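PDB 5VEO: ectonucleotide pyrophosphatase/phosphodiesterase family member 5 from Mus musculus, which probably hydrolyses phosphodiester bonds at a zinc-containing active site, with restricted activity on nucleotides, as a member of the ectonucleotide pyrophosphatase/phosphodiesterase family. Local coordinates for residues Q14-V19 with N218-S223; V53-A58 with S253-I258; T64-L69 with P108-N113. The protein carries 1 engineered substitution. All coordinates share one frame; numbering follows the deposited sequence.

Interaction 1. Residues Q14-V19 with N218-S223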
loop_
_atom_site.group_PDB
_atom_site.type_symbol
_atom_site.label_atom_id
_atom_site.label_comp_id
_atom_site.label_asym_id
_atom_site.label_seq_id
_atom_site.Cartn_x
_atom_site.Cartn_y
_atom_site.Cartn_z
ATOM N N GLN A 14 2.735 22.462 -11.946
ATOM C CA GLN A 14 3.283 21.781 -10.782
ATOM C C GLN A 14 3.712 20.362 -11.156
ATOM O O GLN A 14 3.162 19.721 -12.058
ATOM C CB GLN A 14 2.280 21.703 -9.615
ATOM C CG GLN A 14 1.837 23.021 -8.890
ATOM C CD GLN A 14 2.911 23.712 -8.035
ATOM O OE1 GLN A 14 3.798 23.079 -7.485
ATOM N NE2 GLN A 14 2.804 25.033 -7.915
ATOM N N LYS A 15 4.704 19.874 -10.436
ATOM C CA LYS A 15 5.224 18.530 -10.597
ATOM C C LYS A 15 5.136 17.838 -9.254
ATOM O O LYS A 15 5.218 18.494 -8.213
ATOM C CB LYS A 15 6.641 18.552 -11.024
ATOM C CG LYS A 15 6.803 19.251 -12.372
ATOM C CD LYS A 15 8.178 19.028 -12.893
ATOM C CE LYS A 15 9.235 19.700 -12.037
ATOM N NZ LYS A 15 9.695 20.998 -12.610
ATOM N N VAL A 16 5.014 16.516 -9.296
ATOM C CA VAL A 16 4.869 15.725 -8.071
ATOM C C VAL A 16 5.682 14.443 -8.203
ATOM O O VAL A 16 5.629 13.762 -9.237
ATOM C CB VAL A 16 3.395 15.383 -7.798
ATOM C CG1 VAL A 16 3.300 14.529 -6.503
ATOM C CG2 VAL A 16 2.523 16.617 -7.675
ATOM N N LEU A 17 6.424 14.115 -7.143
ATOM C CA LEU A 17 7.095 12.829 -6.989
ATOM C C LEU A 17 6.532 12.165 -5.741
ATOM O O LEU A 17 6.668 12.724 -4.655
ATOM C CB LEU A 17 8.604 13.016 -6.845
ATOM C CG LEU A 17 9.415 11.774 -6.515
ATOM C CD1 LEU A 17 9.126 10.613 -7.497
ATOM C CD2 LEU A 17 10.880 12.081 -6.462
ATOM N N VAL A 18 5.886 11.011 -5.912
ATOM C CA VAL A 18 5.366 10.216 -4.797
ATOM C C VAL A 18 6.345 9.086 -4.550
ATOM O O VAL A 18 6.656 8.297 -5.462
ATOM C CB VAL A 18 3.962 9.668 -5.086
ATOM C CG1 VAL A 18 3.431 8.848 -3.877
ATOM C CG2 VAL A 18 3.006 10.782 -5.446
ATOM N N VAL A 19 6.822 8.996 -3.313
ATOM C CA VAL A 19 7.735 7.952 -2.890
ATOM C C VAL A 19 7.017 7.077 -1.884
ATOM O O VAL A 19 6.461 7.597 -0.912
ATOM C CB VAL A 19 9.008 8.532 -2.261
ATOM C CG1 VAL A 19 9.939 7.408 -1.858
ATOM C CG2 VAL A 19 9.670 9.489 -3.225
ATOM N N ASN A 218 7.041 18.819 -6.024
ATOM C CA ASN A 218 6.380 18.511 -4.756
ATOM C C ASN A 218 6.677 17.051 -4.437
ATOM O O ASN A 218 6.178 16.153 -5.127
ATOM C CB ASN A 218 4.886 18.771 -4.862
ATOM C CG ASN A 218 4.580 20.247 -5.071
ATOM O OD1 ASN A 218 4.717 21.042 -4.153
ATOM N ND2 ASN A 218 4.222 20.616 -6.297
ATOM N N LEU A 219 7.523 16.830 -3.426
ATOM C CA LEU A 219 7.931 15.500 -2.993
ATOM C C LEU A 219 6.993 15.025 -1.887
ATOM O O LEU A 219 6.872 15.683 -0.855
ATOM C CB LEU A 219 9.372 15.524 -2.489
ATOM C CG LEU A 219 9.908 14.274 -1.809
ATOM C CD1 LEU A 219 9.910 13.101 -2.789
ATOM C CD2 LEU A 219 11.289 14.521 -1.273
ATOM N N ILE A 220 6.341 13.892 -2.103
ATOM C CA ILE A 220 5.418 13.317 -1.132
ATOM C C ILE A 220 6.014 11.977 -0.749
ATOM O O ILE A 220 6.244 11.135 -1.619
ATOM C CB ILE A 220 4.002 13.169 -1.709
ATOM C CG1 ILE A 220 3.437 14.559 -2.076
ATOM C CG2 ILE A 220 3.097 12.393 -0.737
ATOM C CD1 ILE A 220 2.162 14.533 -2.826
ATOM N N VAL A 221 6.297 11.789 0.543
ATOM C CA VAL A 221 6.920 10.571 1.041
ATOM C C VAL A 221 5.894 9.864 1.917
ATOM O O VAL A 221 5.456 10.413 2.938
ATOM C CB VAL A 221 8.210 10.856 1.826
ATOM C CG1 VAL A 221 8.818 9.552 2.353
ATOM C CG2 VAL A 221 9.205 11.614 0.949
ATOM N N THR A 222 5.512 8.655 1.540
ATOM C CA THR A 222 4.498 7.949 2.306
ATOM C C THR A 222 4.767 6.451 2.220
ATOM O O THR A 222 5.898 6.021 1.959
ATOM C CB THR A 222 3.094 8.402 1.845
ATOM O OG1 THR A 222 2.092 7.895 2.739
ATOM C CG2 THR A 222 2.777 7.994 0.416
ATOM N N SER A 223 3.749 5.660 2.518
ATOM C CA SER A 223 3.871 4.212 2.542
ATOM C C SER A 223 2.476 3.618 2.416
ATOM O O SER A 223 1.463 4.333 2.387
ATOM C CB SER A 223 4.576 3.761 3.819
ATOM O OG SER A 223 4.880 2.388 3.808
#
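Asn218 sets CG anti to its own carbonyl carbon (chi1 -65°), and Gln14 starts the same way and then bends at chi2, which brings the two carboxamides together at the N-terminal end of the pairing. Asn218 ND2 donates to Gln14 OE1 at 2.8 Å; the acceptor lies almost in the plane of the asparagine amide, although the two amide planes are turned 40° from each other. A second bond from Asn218 ND2 reaches Lys15 O at 3.0 Å and is more bent, with 143° at the hydrogen. Backbone Asn218 N donates to Lys15 O as well, at 2.9 Å, and that oxygen is thus gripped by two donors of one residue arriving from opposite faces of its carbonyl plane. Asn218 OD1 accepts from Ala344 N, which further fixes the rotation of the amide.

Beyond this point the segments run as neighbouring parallel strands, their axes 4.7 Å apart, in the central mixed sheet of the alkaline phosphatase-like fold. Leu17 and Val19 each bond through both N and O, to Asn218 O and Ile220 N, and to Ile220 O and Thr222 N. Both strands lead toward the metal site: Asp22 follows the first, while Asp224 and His225, likewise zinc ligands, follow Ser223.

Val16, Val18 and Ile220 share one face, where Val16 CG1 meets Ile220 CD1 at 3.8 Å and Leu363 of helix 359-366 packs over all three. On the other face Leu17 and Leu219 lie side by side and point the same way. Leu219 CD1 touches Leu17 CD2 at 3.9 Å and Val19 CG2 at 3.6 Å, and Leu204 of helix 190-210 covers Val19 and Leu219.

Interaction 2. Residues V53-A58 with S253-I258. Engineered in segment 53-58: Ala58 (natural residue Thr). With AMP (adenosine monophosphate), chain Q.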
loop_
_atom_site.group_PDB
_atom_site.type_symbol
_atom_site.label_atom_id
_atom_site.label_comp_id
_atom_site.label_asym_id
_atom_site.label_seq_id
_atom_site.Cartn_x
_atom_site.Cartn_y
_atom_site.Cartn_z
ATOM N N VAL A 53 -6.238 1.756 3.846
ATOM C CA VAL A 53 -7.416 0.960 3.521
ATOM C C VAL A 53 -7.214 -0.506 3.880
ATOM O O VAL A 53 -6.101 -1.062 3.870
ATOM C CB VAL A 53 -7.868 1.078 2.046
ATOM C CG1 VAL A 53 -8.203 2.513 1.699
ATOM C CG2 VAL A 53 -6.887 0.492 1.087
ATOM N N PHE A 54 -8.346 -1.146 4.152
ATOM C CA PHE A 54 -8.415 -2.576 4.406
ATOM C C PHE A 54 -8.498 -3.334 3.094
ATOM O O PHE A 54 -9.241 -2.905 2.196
ATOM C CB PHE A 54 -9.647 -2.856 5.259
ATOM C CG PHE A 54 -9.744 -4.247 5.799
ATOM C CD1 PHE A 54 -9.025 -4.634 6.924
ATOM C CD2 PHE A 54 -10.609 -5.160 5.224
ATOM C CE1 PHE A 54 -9.157 -5.914 7.444
ATOM C CE2 PHE A 54 -10.748 -6.434 5.753
ATOM C CZ PHE A 54 -10.017 -6.810 6.852
ATOM N N ILE A 55 -7.793 -4.457 2.935
ATOM C CA ILE A 55 -6.793 -4.973 3.865
ATOM C C ILE A 55 -5.491 -4.195 3.732
ATOM O O ILE A 55 -5.151 -3.686 2.672
ATOM C CB ILE A 55 -6.555 -6.490 3.643
ATOM C CG1 ILE A 55 -5.879 -6.773 2.299
ATOM C CG2 ILE A 55 -7.861 -7.249 3.767
ATOM C CD1 ILE A 55 -5.550 -8.237 2.081
ATOM N N THR A 56 -4.732 -4.139 4.827
ATOM C CA THR A 56 -3.587 -3.240 4.913
ATOM C C THR A 56 -2.322 -3.924 4.384
ATOM O O THR A 56 -1.316 -4.123 5.097
ATOM C CB THR A 56 -3.426 -2.720 6.347
ATOM O OG1 THR A 56 -3.358 -3.807 7.286
ATOM C CG2 THR A 56 -4.569 -1.785 6.736
ATOM N N LYS A 57 -2.391 -4.267 3.086
ATOM C CA LYS A 57 -1.309 -4.868 2.308
ATOM C C LYS A 57 -0.932 -3.963 1.135
ATOM O O LYS A 57 -1.624 -2.988 0.813
ATOM C CB LYS A 57 -1.707 -6.270 1.799
ATOM C CG LYS A 57 -2.109 -7.260 2.894
ATOM C CD LYS A 57 -1.013 -8.146 3.247
ATOM C CE LYS A 57 -1.353 -9.316 4.128
ATOM N NZ LYS A 57 -0.036 -9.730 4.752
ATOM N N ALA A 58 0.163 -4.304 0.452
ATOM C CA ALA A 58 0.732 -3.433 -0.579
ATOM C C ALA A 58 -0.214 -3.175 -1.748
ATOM O O ALA A 58 -0.372 -2.027 -2.179
ATOM C CB ALA A 58 2.038 -4.029 -1.100
ATOM N N SER A 253 -2.886 -15.024 5.831
ATOM C CA SER A 253 -2.817 -14.326 7.131
ATOM C C SER A 253 -2.464 -12.873 6.898
ATOM O O SER A 253 -1.625 -12.579 6.051
ATOM C CB SER A 253 -1.787 -14.972 8.061
ATOM O OG SER A 253 -1.873 -14.466 9.392
ATOM N N PRO A 254 -3.063 -11.956 7.677
ATOM C CA PRO A 254 -3.989 -12.144 8.798
ATOM C C PRO A 254 -5.460 -12.057 8.408
ATOM O O PRO A 254 -6.340 -12.088 9.279
ATOM C CB PRO A 254 -3.613 -11.004 9.726
ATOM C CG PRO A 254 -3.272 -9.888 8.779
ATOM C CD PRO A 254 -2.592 -10.556 7.608
ATOM N N VAL A 255 -5.735 -11.976 7.116
ATOM C CA VAL A 255 -7.112 -11.978 6.625
ATOM C C VAL A 255 -7.253 -13.205 5.737
ATOM O O VAL A 255 -6.849 -13.209 4.569
ATOM C CB VAL A 255 -7.470 -10.683 5.902
ATOM C CG1 VAL A 255 -8.928 -10.722 5.410
ATOM C CG2 VAL A 255 -7.232 -9.503 6.855
ATOM N N ALA A 256 -7.784 -14.272 6.309
ATOM C CA ALA A 256 -7.945 -15.528 5.591
ATOM C C ALA A 256 -9.171 -15.427 4.692
ATOM O O ALA A 256 -10.299 -15.257 5.173
ATOM C CB ALA A 256 -8.077 -16.686 6.578
ATOM N N ALA A 257 -8.943 -15.525 3.400
ATOM C CA ALA A 257 -10.000 -15.455 2.403
ATOM C C ALA A 257 -10.301 -16.891 2.022
ATOM O O ALA A 257 -9.455 -17.561 1.426
ATOM C CB ALA A 257 -9.554 -14.627 1.205
ATOM N N ILE A 258 -11.482 -17.369 2.415
ATOM C CA ILE A 258 -11.817 -18.790 2.412
ATOM C C ILE A 258 -12.940 -19.036 1.413
ATOM O O ILE A 258 -13.996 -18.399 1.484
ATOM C CB ILE A 258 -12.207 -19.260 3.822
ATOM C CG1 ILE A 258 -10.966 -19.232 4.725
ATOM C CG2 ILE A 258 -12.832 -20.675 3.790
ATOM C CD1 ILE A 258 -11.249 -19.447 6.180
HETATM P P AMP Q . 3.411 -6.321 1.168
HETATM O O1P AMP Q . 1.926 -6.511 1.088
HETATM O O2P AMP Q . 4.057 -7.304 2.151
HETATM O O3P AMP Q . 3.816 -4.885 1.494
HETATM O "O5'" AMP Q . 4.042 -6.633 -0.270
HETATM C "C5'" AMP Q . 5.303 -6.041 -0.619
HETATM C "C4'" AMP Q . 6.171 -6.926 -1.469
HETATM O "O4'" AMP Q . 5.655 -6.925 -2.793
HETATM C "C3'" AMP Q . 7.610 -6.419 -1.595
HETATM O "O3'" AMP Q . 8.488 -7.232 -0.847
HETATM C "C2'" AMP Q . 7.936 -6.524 -3.088
HETATM O "O2'" AMP Q . 9.117 -7.217 -3.391
HETATM C "C1'" AMP Q . 6.719 -7.219 -3.664
HETATM N N9 AMP Q . 6.370 -6.751 -4.987
HETATM C C8 AMP Q . 5.966 -5.520 -5.345
HETATM N N7 AMP Q . 5.713 -5.491 -6.677
HETATM C C5 AMP Q . 5.964 -6.744 -7.141
HETATM C C6 AMP Q . 5.898 -7.433 -8.446
HETATM N N6 AMP Q . 5.509 -6.757 -9.542
HETATM N N1 AMP Q . 6.233 -8.734 -8.505
HETATM C C2 AMP Q . 6.622 -9.437 -7.426
HETATM N N3 AMP Q . 6.701 -8.893 -6.201
HETATM C C4 AMP Q . 6.398 -7.566 -6.029
HETATM O O HOH W 1 1.007 -12.692 5.252
#
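Lys57 NZ is held by two partners on its way toward Ser253: it bonds to His325 O and to a water, 3.2 Å from NZ, that in turn donates to Ser253 O, 2.8 Å from the water oxygen. The lysine chain bends at chi2 (-98°), which carries CE up to Pro254 CD, 3.9 Å away, tip to tip. An alanine in place of Lys57 would probably leave His325 O and the bridging water without this donor and open a gap beside Pro254.

The apolar half of the contact centres on Val255, at the start of strand 255-260. Its CG2 touches Phe54 CZ at 3.9 Å and Ile55 CG2 at the same distance. Ile55 CG2 also sits over one face of the Phe54 ring, toward the rim. Cis peptides precede both Ile55 and Pro254. Trp291 and Tyr293 add ring contacts to Phe54, a stack and an edge-to-face pair.

Lys57 is the N-cap residue of helix 58-67, and the next residue, the engineered Ala58, donates its backbone N to AMP O1P at 2.9 Å. The natural residue there is threonine, probably the nucleophile, as in related enzymes. Lys57 NZ remains 5.3 Å from AMP O1P, and any pull it exerts on the phosphate is likely to be electrostatic rather than a direct bond, while its carbonyl partner belongs to a zinc ligand, His325.

Interaction 3. Residues T64-L69 with P108-N113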
loop_
_atom_site.group_PDB
_atom_site.type_symbol
_atom_site.label_atom_id
_atom_site.label_comp_id
_atom_site.label_asym_id
_atom_site.label_seq_id
_atom_site.Cartn_x
_atom_site.Cartn_y
_atom_site.Cartn_z
ATOM N N THR A 64 -5.050 2.261 -4.100
ATOM C CA THR A 64 -5.834 3.346 -3.516
ATOM C C THR A 64 -5.129 4.691 -3.681
ATOM O O THR A 64 -5.773 5.706 -3.966
ATOM C CB THR A 64 -6.117 3.051 -2.040
ATOM O OG1 THR A 64 -7.103 2.019 -1.969
ATOM C CG2 THR A 64 -6.639 4.290 -1.296
ATOM N N LEU A 65 -3.816 4.727 -3.509
ATOM C CA LEU A 65 -3.118 6.001 -3.595
ATOM C C LEU A 65 -3.249 6.620 -4.975
ATOM O O LEU A 65 -3.225 7.846 -5.099
ATOM C CB LEU A 65 -1.645 5.822 -3.238
ATOM C CG LEU A 65 -1.332 5.463 -1.778
ATOM C CD1 LEU A 65 0.172 5.425 -1.540
ATOM C CD2 LEU A 65 -2.001 6.398 -0.785
ATOM N N VAL A 66 -3.385 5.801 -6.019
ATOM C CA VAL A 66 -3.407 6.310 -7.391
ATOM C C VAL A 66 -4.806 6.271 -8.009
ATOM O O VAL A 66 -4.965 6.623 -9.193
ATOM C CB VAL A 66 -2.382 5.589 -8.287
ATOM C CG1 VAL A 66 -0.979 5.806 -7.742
ATOM C CG2 VAL A 66 -2.675 4.081 -8.445
ATOM N N THR A 67 -5.839 5.944 -7.215
ATOM C CA THR A 67 -7.237 5.980 -7.654
ATOM C C THR A 67 -8.168 6.739 -6.719
ATOM O O THR A 67 -9.240 7.167 -7.169
ATOM C CB THR A 67 -7.819 4.565 -7.814
ATOM O OG1 THR A 67 -7.878 3.911 -6.541
ATOM C CG2 THR A 67 -7.014 3.723 -8.794
ATOM N N GLY A 68 -7.817 6.899 -5.443
ATOM C CA GLY A 68 -8.702 7.517 -4.477
ATOM C C GLY A 68 -9.866 6.652 -4.068
ATOM O O GLY A 68 -10.803 7.161 -3.438
ATOM N N LEU A 69 -9.821 5.358 -4.388
ATOM C CA LEU A 69 -10.930 4.443 -4.173
ATOM C C LEU A 69 -10.632 3.435 -3.072
ATOM O O LEU A 69 -9.495 3.014 -2.875
ATOM C CB LEU A 69 -11.248 3.674 -5.446
ATOM C CG LEU A 69 -11.840 4.504 -6.600
ATOM C CD1 LEU A 69 -11.801 3.698 -7.886
ATOM C CD2 LEU A 69 -13.240 4.926 -6.259
ATOM N N PRO A 108 -5.784 4.209 -12.912
ATOM C CA PRO A 108 -4.787 4.912 -12.095
ATOM C C PRO A 108 -4.445 6.275 -12.672
ATOM O O PRO A 108 -4.573 6.534 -13.875
ATOM C CB PRO A 108 -3.575 3.975 -12.124
ATOM C CG PRO A 108 -3.716 3.254 -13.445
ATOM C CD PRO A 108 -5.195 3.055 -13.615
ATOM N N ILE A 109 -3.961 7.143 -11.781
ATOM C CA ILE A 109 -3.788 8.549 -12.110
ATOM C C ILE A 109 -2.796 8.771 -13.259
ATOM O O ILE A 109 -2.893 9.773 -13.969
ATOM C CB ILE A 109 -3.384 9.326 -10.846
ATOM C CG1 ILE A 109 -3.521 10.823 -11.123
ATOM C CG2 ILE A 109 -1.977 8.954 -10.386
ATOM C CD1 ILE A 109 -3.274 11.686 -9.914
ATOM N N TRP A 110 -1.829 7.883 -13.469
ATOM C CA TRP A 110 -0.906 8.147 -14.577
ATOM C C TRP A 110 -1.619 8.130 -15.930
ATOM O O TRP A 110 -1.238 8.882 -16.844
ATOM C CB TRP A 110 0.272 7.169 -14.558
ATOM C CG TRP A 110 -0.001 5.714 -14.486
ATOM C CD1 TRP A 110 -0.281 4.876 -15.530
ATOM C CD2 TRP A 110 0.066 4.885 -13.318
ATOM N NE1 TRP A 110 -0.410 3.583 -15.086
ATOM C CE2 TRP A 110 -0.220 3.560 -13.727
ATOM C CE3 TRP A 110 0.316 5.130 -11.971
ATOM C CZ2 TRP A 110 -0.230 2.495 -12.838
ATOM C CZ3 TRP A 110 0.284 4.067 -11.087
ATOM C CH2 TRP A 110 0.016 2.777 -11.516
ATOM N N ILE A 111 -2.670 7.322 -16.070
ATOM C CA ILE A 111 -3.429 7.313 -17.320
ATOM C C ILE A 111 -4.183 8.624 -17.488
ATOM O O ILE A 111 -4.162 9.233 -18.561
ATOM C CB ILE A 111 -4.374 6.102 -17.367
ATOM C CG1 ILE A 111 -3.529 4.834 -17.398
ATOM C CG2 ILE A 111 -5.326 6.167 -18.574
ATOM C CD1 ILE A 111 -4.328 3.561 -17.477
ATOM N N THR A 112 -4.841 9.090 -16.421
ATOM C CA THR A 112 -5.549 10.367 -16.469
ATOM C C THR A 112 -4.594 11.511 -16.785
ATOM O O THR A 112 -4.894 12.375 -17.621
ATOM C CB THR A 112 -6.266 10.594 -15.137
ATOM O OG1 THR A 112 -7.197 9.525 -14.926
ATOM C CG2 THR A 112 -7.006 11.919 -15.105
ATOM N N ASN A 113 -3.423 11.504 -16.154
ATOM C CA ASN A 113 -2.391 12.498 -16.413
ATOM C C ASN A 113 -1.986 12.507 -17.883
ATOM O O ASN A 113 -1.803 13.575 -18.481
ATOM C CB ASN A 113 -1.187 12.181 -15.536
ATOM C CG ASN A 113 -0.145 13.262 -15.539
ATOM O OD1 ASN A 113 -0.439 14.445 -15.344
ATOM N ND2 ASN A 113 1.100 12.854 -15.707
#
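Val66 and Ile109 supply the polar link between the segments: Ile109 N donates to Val66 O at 2.8 Å, a weak bond bent to 127° at the hydrogen. Pro108 CA adds a CA-H...O contact to the same oxygen at 3.4 Å. Since Pro108 is the N-cap residue of helix 109-115, the N-H that turns to Val66 belongs to the first turn of that helix, and Val66 O is thus directed at the helix's N-terminal end.

Apolar contacts gather round the Val66 side chain. Its two methyl groups, CG1 and CG2, both lie 4.0 Å from Trp110 CZ3, while CG2 also meets Pro108 CB at 3.8 Å. Trp110 holds CG between its backbone N and carbonyl carbon (chi1 52°), and the indole folds back until Pro108 CB rests over one of its faces near the rim. Pro108 CB therefore touches both the valine methyl and the indole. On the side of Ile109, Val66 CB meets CG2 of that residue at 4.0 Å.

Polar bonds within segment 64-69 hold the chain where it leaves helical geometry. Thr67 OG1 accepts from Leu69 N at 3.2 Å in an ST turn, and also bonds to Tyr63 O. Gly68, with positive phi, takes the chain out of the helix. Thr64 OG1 is hydrogen-bonded to Leu69 O at 2.7 Å, and also to His74 NE2 and Pro60 O.

The contact packs against both strand 168-173 of the central sheet and helix 359-366. Phe170 of that strand lies against both Val66 and Ile109; Tyr360, Leu363 and Cys364 of the helix pack on Ile109, and His74 of helix 71-74 touches Thr67.

How the interactions relate
All three contacts belong to the phosphodiesterase domain. Interaction 1 joins two strands of the central mixed sheet; interaction 2 links the loop after strand 45-51 of that sheet to strand 255-260 of the separate antiparallel sheet, and their centres are about 26 Å apart on opposite sides of the chain's centre. Along the sequence their segments alternate, and interaction 3 is nested inside both. Helix 58-67 connects interactions 2 and 3, starting beside AMP and carrying Val66 further along. Interaction 3, about 14 Å from interaction 1 between centres, meets it where Leu65 CD1 packs on Thr222 CG2 at 4.1 Å, tying the helix that follows the nucleotide phosphate site to the strand leading to zinc ligands.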